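Local coordinates for protein carbon monoxide oxidation system transcription regulator CooA-1 (Carboxydothermus hydrogenoformans, PDB 2HKX) that binds a haem carrying carbon monoxide and probably acts as a DNA-binding transcription regulator of the carbon monoxide oxidation system, at residues Arg56-Leu61 and Phe86-Glu91; Met5-Thr10 and Ala71-Gly76; Arg141-Glu146 and Leu178-Gln183; Ile163-Gly168 and Leu206-Leu211. The protein carries 2 engineered substitutions. All coordinates share one frame; numbering follows the deposited sequence.

Overall arrangement
From the N terminus, Met5-Thr10 waits some sixty residues for its partner Ala71-Gly76. Within that span Arg56-Leu61 begins interaction 1, which Phe86-Glu91 closes later, so interactions 1 and 2 cross along the chain. They share a sheet, since strands 56-63 and 66-74 are neighbours in it: interaction 1 joins strands of the haem-binding beta domain, and interaction 2 lays the N-terminal stretch on it. Interactions 3 and 4 follow in the helix-turn-helix domain and cross in the same way: 141-146 reaches 178-183, while 163-168 pairs with 206-211. The two domains meet where Arg56 of interaction 1 bonds to Gly168 of interaction 4 and where Met5 of interaction 2 packs on Leu167.

Interaction 1. Residues Arg56-Leu61 and Phe86-Glu91; sequences RVRVYL and FIQAME
Arg56 starts the antiparallel pairing with its carbonyl, which accepts Met90 N (Arg56 O to Met90 N 3.0 Å). Its extended side chain passes Met90 SD and lays CB against Glu91 OE2 at 3.5 Å, while its charge is met by a salt bridge to Glu74. Val57 turns to the other face, where its CG2 meets Ile87 CG2 at 3.8 Å; Ala89 and Val59 share that side, compact apolar residues suited to a buried face, and Val59 comes within about 7 Å of the haem. Arg58 forms a hydrogen-bonded pair with Gln88 and packs CB on Met90 CG at 3.6 Å; its guanidinium pairs with Glu67. Tyr60 lies between Arg58 and Phe86. With CG set between the backbone N and carbonyl carbon (chi1 67°), the ring lies back over the sheet, Arg58 NH1 above the centre of one face and Phe86 CB over the other, 3.5 Å from the Tyr60 ring centroid. The Phe86 ring is nearly parallel but slid aside. With an alanine here, the Arg58 guanidinium would probably lose its flat support and be freer to turn. The sheet thus separates an apolar surface from one where long aliphatic and aromatic groups shield arginines whose charges are paired.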
# COMPACT_ATOMS: atom_id res chain seq x y z
N ARG A 56 -7.57 -14.31 7.83
CA ARG A 56 -7.94 -13.13 7.06
C ARG A 56 -8.24 -11.98 8.00
O ARG A 56 -9.13 -12.07 8.84
CB ARG A 56 -9.20 -13.43 6.26
CG ARG A 56 -9.58 -12.42 5.23
CD ARG A 56 -10.72 -12.97 4.41
NE ARG A 56 -10.80 -12.33 3.10
CZ ARG A 56 -11.94 -12.14 2.43
NH1 ARG A 56 -13.09 -12.53 2.95
NH2 ARG A 56 -11.92 -11.52 1.25
N VAL A 57 -7.50 -10.89 7.87
CA VAL A 57 -7.77 -9.71 8.70
C VAL A 57 -7.98 -8.43 7.86
O VAL A 57 -7.50 -8.31 6.74
CB VAL A 57 -6.76 -9.52 9.89
CG1 VAL A 57 -6.36 -10.87 10.50
CG2 VAL A 57 -5.53 -8.78 9.48
N ARG A 58 -8.67 -7.49 8.49
CA ARG A 58 -9.21 -6.30 7.88
C ARG A 58 -8.51 -5.11 8.54
O ARG A 58 -8.47 -5.01 9.75
CB ARG A 58 -10.69 -6.31 8.21
CG ARG A 58 -11.51 -5.37 7.45
CD ARG A 58 -12.86 -5.22 8.14
NE ARG A 58 -13.32 -3.90 7.78
CZ ARG A 58 -14.04 -3.10 8.53
NH1 ARG A 58 -14.44 -3.47 9.75
NH2 ARG A 58 -14.37 -1.92 8.03
N VAL A 59 -7.94 -4.21 7.74
CA VAL A 59 -7.27 -3.03 8.28
C VAL A 59 -8.17 -1.91 7.91
O VAL A 59 -8.56 -1.79 6.75
CB VAL A 59 -5.85 -2.84 7.67
CG1 VAL A 59 -5.22 -1.54 8.17
CG2 VAL A 59 -4.97 -4.07 7.95
N TYR A 60 -8.58 -1.12 8.89
CA TYR A 60 -9.55 -0.11 8.59
C TYR A 60 -9.41 1.10 9.47
O TYR A 60 -8.91 1.04 10.59
CB TYR A 60 -10.98 -0.67 8.62
CG TYR A 60 -11.47 -1.12 10.00
CD1 TYR A 60 -11.18 -2.38 10.46
CD2 TYR A 60 -12.26 -0.30 10.79
CE1 TYR A 60 -11.63 -2.82 11.68
CE2 TYR A 60 -12.72 -0.72 12.03
CZ TYR A 60 -12.38 -1.99 12.48
OH TYR A 60 -12.81 -2.49 13.70
N LEU A 61 -9.91 2.21 8.95
CA LEU A 61 -10.02 3.44 9.70
C LEU A 61 -11.44 3.51 10.26
O LEU A 61 -12.35 3.01 9.59
CB LEU A 61 -9.85 4.54 8.68
CG LEU A 61 -8.46 5.09 8.39
CD1 LEU A 61 -7.25 4.32 8.94
CD2 LEU A 61 -8.31 5.58 6.97
N PHE A 86 -7.62 0.35 12.85
CA PHE A 86 -8.09 -0.83 13.53
C PHE A 86 -7.74 -2.06 12.72
O PHE A 86 -7.58 -1.97 11.51
CB PHE A 86 -9.59 -0.75 13.77
CG PHE A 86 -9.97 0.24 14.82
CD1 PHE A 86 -10.06 1.60 14.52
CD2 PHE A 86 -10.22 -0.19 16.12
CE1 PHE A 86 -10.40 2.52 15.51
CE2 PHE A 86 -10.57 0.74 17.13
CZ PHE A 86 -10.65 2.09 16.82
N ILE A 87 -7.61 -3.19 13.40
CA ILE A 87 -7.27 -4.47 12.76
C ILE A 87 -8.17 -5.53 13.39
O ILE A 87 -8.11 -5.77 14.58
CB ILE A 87 -5.75 -4.84 12.92
CG1 ILE A 87 -4.86 -3.68 12.43
CG2 ILE A 87 -5.44 -6.14 12.16
CD1 ILE A 87 -3.40 -3.83 12.67
N GLN A 88 -9.03 -6.13 12.56
CA GLN A 88 -10.06 -7.03 13.00
C GLN A 88 -9.98 -8.35 12.23
O GLN A 88 -9.72 -8.38 11.02
CB GLN A 88 -11.45 -6.36 12.81
CG GLN A 88 -12.68 -7.26 13.03
CD GLN A 88 -14.02 -6.52 12.93
OE1 GLN A 88 -14.80 -6.50 13.89
NE2 GLN A 88 -14.32 -5.97 11.76
N ALA A 89 -10.23 -9.43 12.96
CA ALA A 89 -10.44 -10.75 12.37
C ALA A 89 -11.73 -10.77 11.58
O ALA A 89 -12.80 -10.42 12.09
CB ALA A 89 -10.46 -11.83 13.47
N MET A 90 -11.63 -11.18 10.32
CA MET A 90 -12.80 -11.33 9.46
C MET A 90 -13.27 -12.75 9.59
O MET A 90 -14.39 -13.10 9.17
CB MET A 90 -12.43 -11.05 8.01
CG MET A 90 -12.15 -9.60 7.73
SD MET A 90 -11.80 -9.34 5.99
CE MET A 90 -13.48 -9.31 5.35
N GLU A 91 -12.39 -13.57 10.18
CA GLU A 91 -12.62 -14.96 10.49
C GLU A 91 -11.57 -15.43 11.49
O GLU A 91 -10.59 -14.70 11.77
CB GLU A 91 -12.54 -15.80 9.22
CG GLU A 91 -11.20 -15.68 8.49
CD GLU A 91 -11.28 -16.17 7.07
OE1 GLU A 91 -12.36 -16.03 6.45
OE2 GLU A 91 -10.26 -16.70 6.57

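Interaction 2. Residues Met5-Thr10 and Ala71-Gly76; sequences MRLTDT and AILEAG
Arg6 lays its guanidinium over the aliphatic part of Glu74: Glu74 CG lies 3.5 Å from Arg6 NE, above one face of the flat group and toward its rim. The two side chains cross at about a right angle, yet the guanidinium and carboxylate planes differ by only 15°. Because Glu74 bends at its second torsion (chi2 -81°), its carboxylate swings aside, and OE2 stays 4.5 Å from Arg6 NE, well out of the guanidinium plane. Charge may still favour the pairing, but no N-H points at the oxygen. Beside this polar edge, Leu7 drops toward the strand: its CD1 touches Leu73 CD2 at 3.5 Å and its CD2 approaches Ala71 CB at 4.3 Å, so a branched leucine suits a place with two neighbours. Met5 contributes its backbone, the carbonyl O resting 3.7 Å from Ile72 CB.

In the next shell, Arg56 takes Glu74 OE2 in a salt bridge, which probably holds the carboxylate turned to Arg56 rather than to Arg6, and Asp77 accepts the Glu74 N-H. Strand 66-74 is held by backbone bonds from Leu73 to Val57 and from Ala71 to Val59. Leu7 also packs on helix 111-137, with the haem about 7 Å from its side chain, while the Met5 side chain leans the other way, onto Leu167 and Phe147. With no hydrogen bond between the two segments, the N-terminal stretch is held here by apolar contact and by a charge lying over methylenes, so fit probably counts for more here than directed bonds.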
# COMPACT_ATOMS: atom_id res chain seq x y z
N MET A 5 -8.89 -5.66 -1.40
CA MET A 5 -9.36 -7.02 -1.11
C MET A 5 -8.23 -8.06 -1.15
O MET A 5 -8.37 -9.17 -0.61
CB MET A 5 -10.53 -7.42 -2.02
CG MET A 5 -10.14 -7.86 -3.42
SD MET A 5 -10.93 -9.43 -3.85
CE MET A 5 -9.67 -10.19 -4.89
N ARG A 6 -7.12 -7.71 -1.81
CA ARG A 6 -5.97 -8.59 -1.95
C ARG A 6 -4.71 -7.80 -2.27
O ARG A 6 -4.64 -7.12 -3.30
CB ARG A 6 -6.22 -9.67 -3.02
CG ARG A 6 -6.33 -11.08 -2.48
CD ARG A 6 -4.97 -11.54 -1.96
NE ARG A 6 -4.92 -12.95 -1.63
CZ ARG A 6 -3.80 -13.60 -1.30
NH1 ARG A 6 -2.64 -12.96 -1.27
NH2 ARG A 6 -3.85 -14.90 -1.00
N LEU A 7 -3.72 -7.91 -1.39
CA LEU A 7 -2.49 -7.11 -1.47
C LEU A 7 -1.46 -7.59 -2.50
O LEU A 7 -1.26 -6.97 -3.54
CB LEU A 7 -1.81 -7.03 -0.10
CG LEU A 7 -2.27 -5.99 0.92
CD1 LEU A 7 -1.27 -5.90 2.06
CD2 LEU A 7 -2.46 -4.63 0.27
N THR A 8 -0.80 -8.69 -2.16
CA THR A 8 0.34 -9.20 -2.91
C THR A 8 0.20 -10.70 -3.04
O THR A 8 -0.26 -11.37 -2.11
CB THR A 8 1.69 -8.88 -2.18
OG1 THR A 8 1.59 -9.21 -0.79
CG2 THR A 8 2.07 -7.41 -2.30
N ASP A 9 0.58 -11.23 -4.20
CA ASP A 9 0.69 -12.68 -4.42
C ASP A 9 1.94 -13.27 -3.74
O ASP A 9 2.23 -14.46 -3.89
CB ASP A 9 0.72 -13.00 -5.92
CG ASP A 9 -0.60 -13.59 -6.43
OD1 ASP A 9 -1.59 -12.85 -6.58
OD2 ASP A 9 -0.62 -14.81 -6.70
N THR A 10 2.65 -12.43 -2.98
CA THR A 10 3.96 -12.80 -2.39
C THR A 10 3.86 -13.88 -1.31
O THR A 10 2.97 -13.84 -0.46
CB THR A 10 4.71 -11.56 -1.85
OG1 THR A 10 4.44 -10.42 -2.68
CG2 THR A 10 6.22 -11.81 -1.81
N ALA A 71 -7.42 -2.30 3.64
CA ALA A 71 -6.84 -3.52 3.11
C ALA A 71 -7.42 -4.75 3.80
O ALA A 71 -7.93 -4.66 4.91
CB ALA A 71 -5.32 -3.49 3.24
N ILE A 72 -7.35 -5.88 3.10
CA ILE A 72 -7.58 -7.19 3.68
C ILE A 72 -6.24 -7.94 3.65
O ILE A 72 -5.57 -7.97 2.63
CB ILE A 72 -8.65 -7.99 2.91
CG1 ILE A 72 -9.99 -7.24 2.87
CG2 ILE A 72 -8.85 -9.36 3.53
CD1 ILE A 72 -10.37 -6.59 4.21
N LEU A 73 -5.84 -8.51 4.80
CA LEU A 73 -4.58 -9.26 4.89
C LEU A 73 -4.93 -10.73 4.90
O LEU A 73 -5.81 -11.15 5.65
CB LEU A 73 -3.77 -8.88 6.12
CG LEU A 73 -3.49 -7.38 6.31
CD1 LEU A 73 -2.75 -7.15 7.64
CD2 LEU A 73 -2.73 -6.82 5.13
N GLU A 74 -4.24 -11.47 4.03
CA GLU A 74 -4.40 -12.92 3.90
C GLU A 74 -3.17 -13.64 4.47
O GLU A 74 -2.18 -13.01 4.82
CB GLU A 74 -4.56 -13.26 2.42
CG GLU A 74 -5.72 -12.58 1.72
CD GLU A 74 -7.06 -13.27 1.96
OE1 GLU A 74 -7.07 -14.38 2.54
OE2 GLU A 74 -8.11 -12.71 1.58
N ALA A 75 -3.22 -14.97 4.54
CA ALA A 75 -2.07 -15.76 4.99
C ALA A 75 -0.82 -15.45 4.16
O ALA A 75 -0.85 -15.50 2.93
CB ALA A 75 -2.40 -17.25 4.93
N GLY A 76 0.28 -15.15 4.84
CA GLY A 76 1.50 -14.70 4.17
C GLY A 76 1.76 -13.21 4.32
O GLY A 76 2.91 -12.78 4.40

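Interaction 3. Residues Arg141-Glu146 and Leu178-Gln183; sequences RLRLAE and LGTTRQ
Arg143 grips the carbonyl oxygen of Leu178 with two N-H groups. The NH2 bond is the shorter, Arg143 NH2 to Leu178 O being 2.8 Å, though bent to 137° at the hydrogen; the bond from Arg143 NE is weak, at 3.1 Å to the same oxygen. That oxygen sits 23° out of the guanidinium plane, so the fork is not flat. A turn at the third torsion (chi3 -58°) brings the guanidinium round to it, and NH1 adds a weak bond to Lys138 O. An arginine suits this spot because Leu178 O belongs to the last turn of helix 171-178, where the helix ends, so that no next turn is there to offer a backbone N-H; the partly negative C-terminal end of the helix probably favours the positive charge of the guanidinium. Gly179 then leaves the helix with positive phi, a conformation that favours glycine.

Thr180 follows and sets its CG2 methyl 3.8 Å from Arg143 NH2. On the inner side, Leu178 CD1 packs against both CD1 and CB of Leu144, 3.7 Å from Leu144 CD1, while its CD2 lies near Arg143 O. Leu144 goes on to Leu189 and Phe192 of helix 182-194, and Leu178 to Phe147, so the leucines join three helices. From the same helix as Arg143, Glu146 reaches Arg84 of the second subunit in a salt bridge. Helix 171-178, the turn at Gly179-Thr181 and helix 182-194, N-capped by Thr181 OG1, make up the helix-turn-helix of the CRP family, whose second helix is the one that reads DNA in relatives.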
# COMPACT_ATOMS: atom_id res chain seq x y z
N ARG A 141 -19.18 5.01 -8.84
CA ARG A 141 -19.38 4.15 -10.00
C ARG A 141 -18.04 3.83 -10.67
O ARG A 141 -17.74 2.68 -10.94
CB ARG A 141 -20.28 4.90 -10.99
CG ARG A 141 -20.54 4.15 -12.30
CD ARG A 141 -21.43 4.98 -13.24
NE ARG A 141 -22.84 4.86 -12.90
CZ ARG A 141 -23.50 5.70 -12.10
NH1 ARG A 141 -22.87 6.74 -11.56
NH2 ARG A 141 -24.79 5.49 -11.85
N LEU A 142 -17.28 4.88 -10.95
CA LEU A 142 -15.91 4.77 -11.42
C LEU A 142 -15.00 4.05 -10.45
O LEU A 142 -14.17 3.27 -10.90
CB LEU A 142 -15.32 6.12 -11.80
CG LEU A 142 -15.43 6.53 -13.27
CD1 LEU A 142 -16.72 6.12 -13.93
CD2 LEU A 142 -15.30 8.04 -13.38
N ARG A 143 -15.14 4.26 -9.14
CA ARG A 143 -14.25 3.56 -8.17
C ARG A 143 -14.55 2.09 -8.16
O ARG A 143 -13.65 1.28 -8.01
CB ARG A 143 -14.29 4.14 -6.73
CG ARG A 143 -13.97 5.62 -6.76
CD ARG A 143 -13.72 6.22 -5.40
NE ARG A 143 -14.83 6.07 -4.46
CZ ARG A 143 -15.64 7.05 -4.11
NH1 ARG A 143 -15.51 8.24 -4.68
NH2 ARG A 143 -16.60 6.84 -3.22
N LEU A 144 -15.83 1.75 -8.32
CA LEU A 144 -16.23 0.34 -8.39
C LEU A 144 -15.74 -0.30 -9.66
O LEU A 144 -15.21 -1.39 -9.61
CB LEU A 144 -17.76 0.17 -8.30
CG LEU A 144 -18.28 -1.27 -8.40
CD1 LEU A 144 -17.67 -2.19 -7.28
CD2 LEU A 144 -19.82 -1.36 -8.42
N ALA A 145 -15.94 0.37 -10.79
CA ALA A 145 -15.46 -0.14 -12.05
C ALA A 145 -13.94 -0.43 -11.98
O ALA A 145 -13.50 -1.53 -12.40
CB ALA A 145 -15.78 0.85 -13.19
N GLU A 146 -13.16 0.53 -11.47
CA GLU A 146 -11.69 0.36 -11.25
C GLU A 146 -11.33 -0.79 -10.28
O GLU A 146 -10.34 -1.53 -10.48
CB GLU A 146 -10.99 1.67 -10.80
CG GLU A 146 -9.45 1.54 -10.86
CD GLU A 146 -8.63 2.70 -10.25
OE1 GLU A 146 -7.41 2.75 -10.55
OE2 GLU A 146 -9.20 3.53 -9.49
N LEU A 178 -14.97 1.25 -0.82
CA LEU A 178 -15.21 2.33 -1.77
C LEU A 178 -15.63 3.66 -1.16
O LEU A 178 -15.59 4.69 -1.82
CB LEU A 178 -16.28 1.90 -2.79
CG LEU A 178 -15.98 0.60 -3.57
CD1 LEU A 178 -17.05 0.36 -4.61
CD2 LEU A 178 -14.55 0.56 -4.20
N GLY A 179 -16.06 3.62 0.09
CA GLY A 179 -16.48 4.81 0.82
C GLY A 179 -17.89 5.24 0.50
O GLY A 179 -18.18 6.44 0.48
N THR A 180 -18.75 4.27 0.22
CA THR A 180 -20.16 4.52 -0.08
C THR A 180 -21.05 3.68 0.80
O THR A 180 -20.57 3.04 1.72
CB THR A 180 -20.53 4.24 -1.58
OG1 THR A 180 -19.97 2.99 -2.02
CG2 THR A 180 -20.06 5.35 -2.46
N THR A 181 -22.34 3.68 0.50
CA THR A 181 -23.27 2.80 1.20
C THR A 181 -23.50 1.51 0.42
O THR A 181 -23.22 1.44 -0.77
CB THR A 181 -24.63 3.46 1.43
OG1 THR A 181 -25.26 3.65 0.17
CG2 THR A 181 -24.47 4.79 2.14
N ARG A 182 -23.98 0.50 1.12
CA ARG A 182 -24.24 -0.82 0.59
C ARG A 182 -25.35 -0.70 -0.45
O ARG A 182 -25.39 -1.45 -1.42
CB ARG A 182 -24.66 -1.73 1.75
CG ARG A 182 -25.26 -3.07 1.38
CD ARG A 182 -25.97 -3.71 2.60
NE ARG A 182 -26.72 -4.92 2.25
CZ ARG A 182 -26.18 -6.12 2.07
NH1 ARG A 182 -24.86 -6.31 2.17
NH2 ARG A 182 -26.96 -7.15 1.74
N GLN A 183 -26.23 0.27 -0.23
CA GLN A 183 -27.32 0.56 -1.14
C GLN A 183 -26.81 1.03 -2.49
O GLN A 183 -27.16 0.45 -3.52
CB GLN A 183 -28.29 1.59 -0.52
CG GLN A 183 -29.09 1.10 0.70
CD GLN A 183 -28.22 0.80 1.94
OE1 GLN A 183 -27.41 1.63 2.38
NE2 GLN A 183 -28.40 -0.40 2.50

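Interaction 4. Residues Ile163-Gly168 and Leu206-Leu211; sequences IKLELG and LLLKDL
Ile163 and Leu208 are a hydrogen-bonded pair in the small antiparallel sheet of the winged helix-turn-helix domain, and Leu165 with Leu206 is the next such pair. Each pair is joined by two backbone bonds, all four 2.9 Å long, such as Leu206 N to Leu165 O. Between them, Leu207, paired with Lys164, turns to the opposite face, and its CD2 curls back to Ile163 O.

The Leu208 side chain can be followed outward. Its CB lies 3.6 Å from Ile163 O and 4.1 Å from Ile163 CB. With CG anti to the carbonyl carbon (chi1 -59°), the chain turns diagonally across to Leu165 on the partner strand, CG lying 3.9 Å from Leu165 CD1. At the tip, CD1 meets Leu165 CD1 at 3.5 Å, and CD2 is a little farther from the same methyl. A leucine suits the place, since both its methyls reach the same neighbour while Ala152 of helix 140-155 backs it. An alanine in its place would probably take from Leu165 CD1 its contact across the strands and open a gap beneath helix 140-155.

At one end Leu167 CD2 meets Leu206 CD2 at 3.5 Å. At the other, beside the helix that Asp210 caps, Ile163 CD1 comes to 3.4 Å from Leu211 CD2, closer than methyls usually sit.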
# COMPACT_ATOMS: atom_id res chain seq x y z
N ILE A 163 -14.87 -13.94 -16.92
CA ILE A 163 -13.89 -14.01 -15.85
C ILE A 163 -14.63 -14.17 -14.54
O ILE A 163 -15.51 -13.37 -14.21
CB ILE A 163 -13.00 -12.72 -15.79
CG1 ILE A 163 -12.13 -12.60 -17.05
CG2 ILE A 163 -12.14 -12.70 -14.49
CD1 ILE A 163 -11.75 -11.14 -17.36
N LYS A 164 -14.28 -15.22 -13.81
CA LYS A 164 -14.89 -15.46 -12.52
C LYS A 164 -14.15 -14.67 -11.45
O LYS A 164 -12.93 -14.79 -11.29
CB LYS A 164 -14.85 -16.95 -12.17
CG LYS A 164 -15.96 -17.38 -11.23
CD LYS A 164 -15.40 -18.11 -10.00
CE LYS A 164 -15.29 -19.61 -10.22
NZ LYS A 164 -14.56 -19.95 -11.47
N LEU A 165 -14.90 -13.88 -10.70
CA LEU A 165 -14.35 -13.13 -9.57
C LEU A 165 -14.99 -13.53 -8.25
O LEU A 165 -16.08 -13.07 -7.93
CB LEU A 165 -14.61 -11.64 -9.78
CG LEU A 165 -13.68 -10.68 -10.46
CD1 LEU A 165 -14.32 -9.31 -10.27
CD2 LEU A 165 -12.34 -10.72 -9.75
N GLU A 166 -14.28 -14.34 -7.47
CA GLU A 166 -14.66 -14.71 -6.11
C GLU A 166 -14.06 -13.74 -5.11
O GLU A 166 -12.96 -13.96 -4.59
CB GLU A 166 -14.18 -16.13 -5.76
CG GLU A 166 -14.60 -17.23 -6.72
CD GLU A 166 -14.02 -18.60 -6.37
OE1 GLU A 166 -14.59 -19.62 -6.85
OE2 GLU A 166 -13.00 -18.68 -5.62
N LEU A 167 -14.79 -12.68 -4.82
CA LEU A 167 -14.31 -11.63 -3.90
C LEU A 167 -14.27 -12.04 -2.41
O LEU A 167 -13.43 -11.55 -1.65
CB LEU A 167 -15.13 -10.34 -4.10
CG LEU A 167 -14.78 -9.31 -5.20
CD1 LEU A 167 -13.67 -9.74 -6.16
CD2 LEU A 167 -16.03 -8.91 -5.97
N GLY A 168 -15.18 -12.94 -2.00
CA GLY A 168 -15.38 -13.26 -0.58
C GLY A 168 -15.90 -12.07 0.22
O GLY A 168 -15.70 -12.00 1.43
N LEU A 206 -18.86 -12.77 -8.50
CA LEU A 206 -19.35 -12.10 -9.71
C LEU A 206 -18.84 -12.79 -10.97
O LEU A 206 -17.78 -13.42 -10.96
CB LEU A 206 -18.84 -10.65 -9.74
CG LEU A 206 -19.56 -9.44 -9.13
CD1 LEU A 206 -20.73 -9.76 -8.24
CD2 LEU A 206 -18.57 -8.49 -8.41
N LEU A 207 -19.59 -12.62 -12.05
CA LEU A 207 -19.20 -13.05 -13.38
C LEU A 207 -19.01 -11.83 -14.26
O LEU A 207 -19.98 -11.10 -14.55
CB LEU A 207 -20.31 -13.90 -14.02
CG LEU A 207 -19.98 -14.93 -15.11
CD1 LEU A 207 -21.10 -14.97 -16.16
CD2 LEU A 207 -18.62 -14.73 -15.79
N LEU A 208 -17.77 -11.62 -14.71
CA LEU A 208 -17.44 -10.54 -15.60
C LEU A 208 -17.57 -11.06 -17.01
O LEU A 208 -16.65 -11.68 -17.54
CB LEU A 208 -16.00 -10.00 -15.33
CG LEU A 208 -15.73 -9.47 -13.92
CD1 LEU A 208 -14.30 -8.84 -13.77
CD2 LEU A 208 -16.82 -8.49 -13.45
N LYS A 209 -18.74 -10.81 -17.61
CA LYS A 209 -19.06 -11.26 -18.98
C LYS A 209 -18.33 -10.45 -20.05
O LYS A 209 -18.13 -10.94 -21.18
CB LYS A 209 -20.57 -11.17 -19.24
CG LYS A 209 -21.43 -11.98 -18.29
CD LYS A 209 -22.84 -12.20 -18.83
CE LYS A 209 -23.73 -10.97 -18.67
NZ LYS A 209 -25.19 -11.31 -18.67
N ASP A 210 -17.96 -9.21 -19.72
CA ASP A 210 -17.35 -8.28 -20.69
C ASP A 210 -16.43 -7.32 -19.96
O ASP A 210 -16.82 -6.22 -19.55
CB ASP A 210 -18.44 -7.53 -21.51
CG ASP A 210 -17.92 -6.99 -22.84
OD1 ASP A 210 -18.69 -7.00 -23.84
OD2 ASP A 210 -16.75 -6.56 -22.92
N LEU A 211 -15.18 -7.75 -19.79
CA LEU A 211 -14.19 -6.93 -19.12
C LEU A 211 -13.79 -5.70 -19.93
O LEU A 211 -13.50 -4.66 -19.35
CB LEU A 211 -12.95 -7.76 -18.77
CG LEU A 211 -11.72 -7.07 -18.18
CD1 LEU A 211 -11.97 -6.55 -16.76
CD2 LEU A 211 -10.57 -8.03 -18.19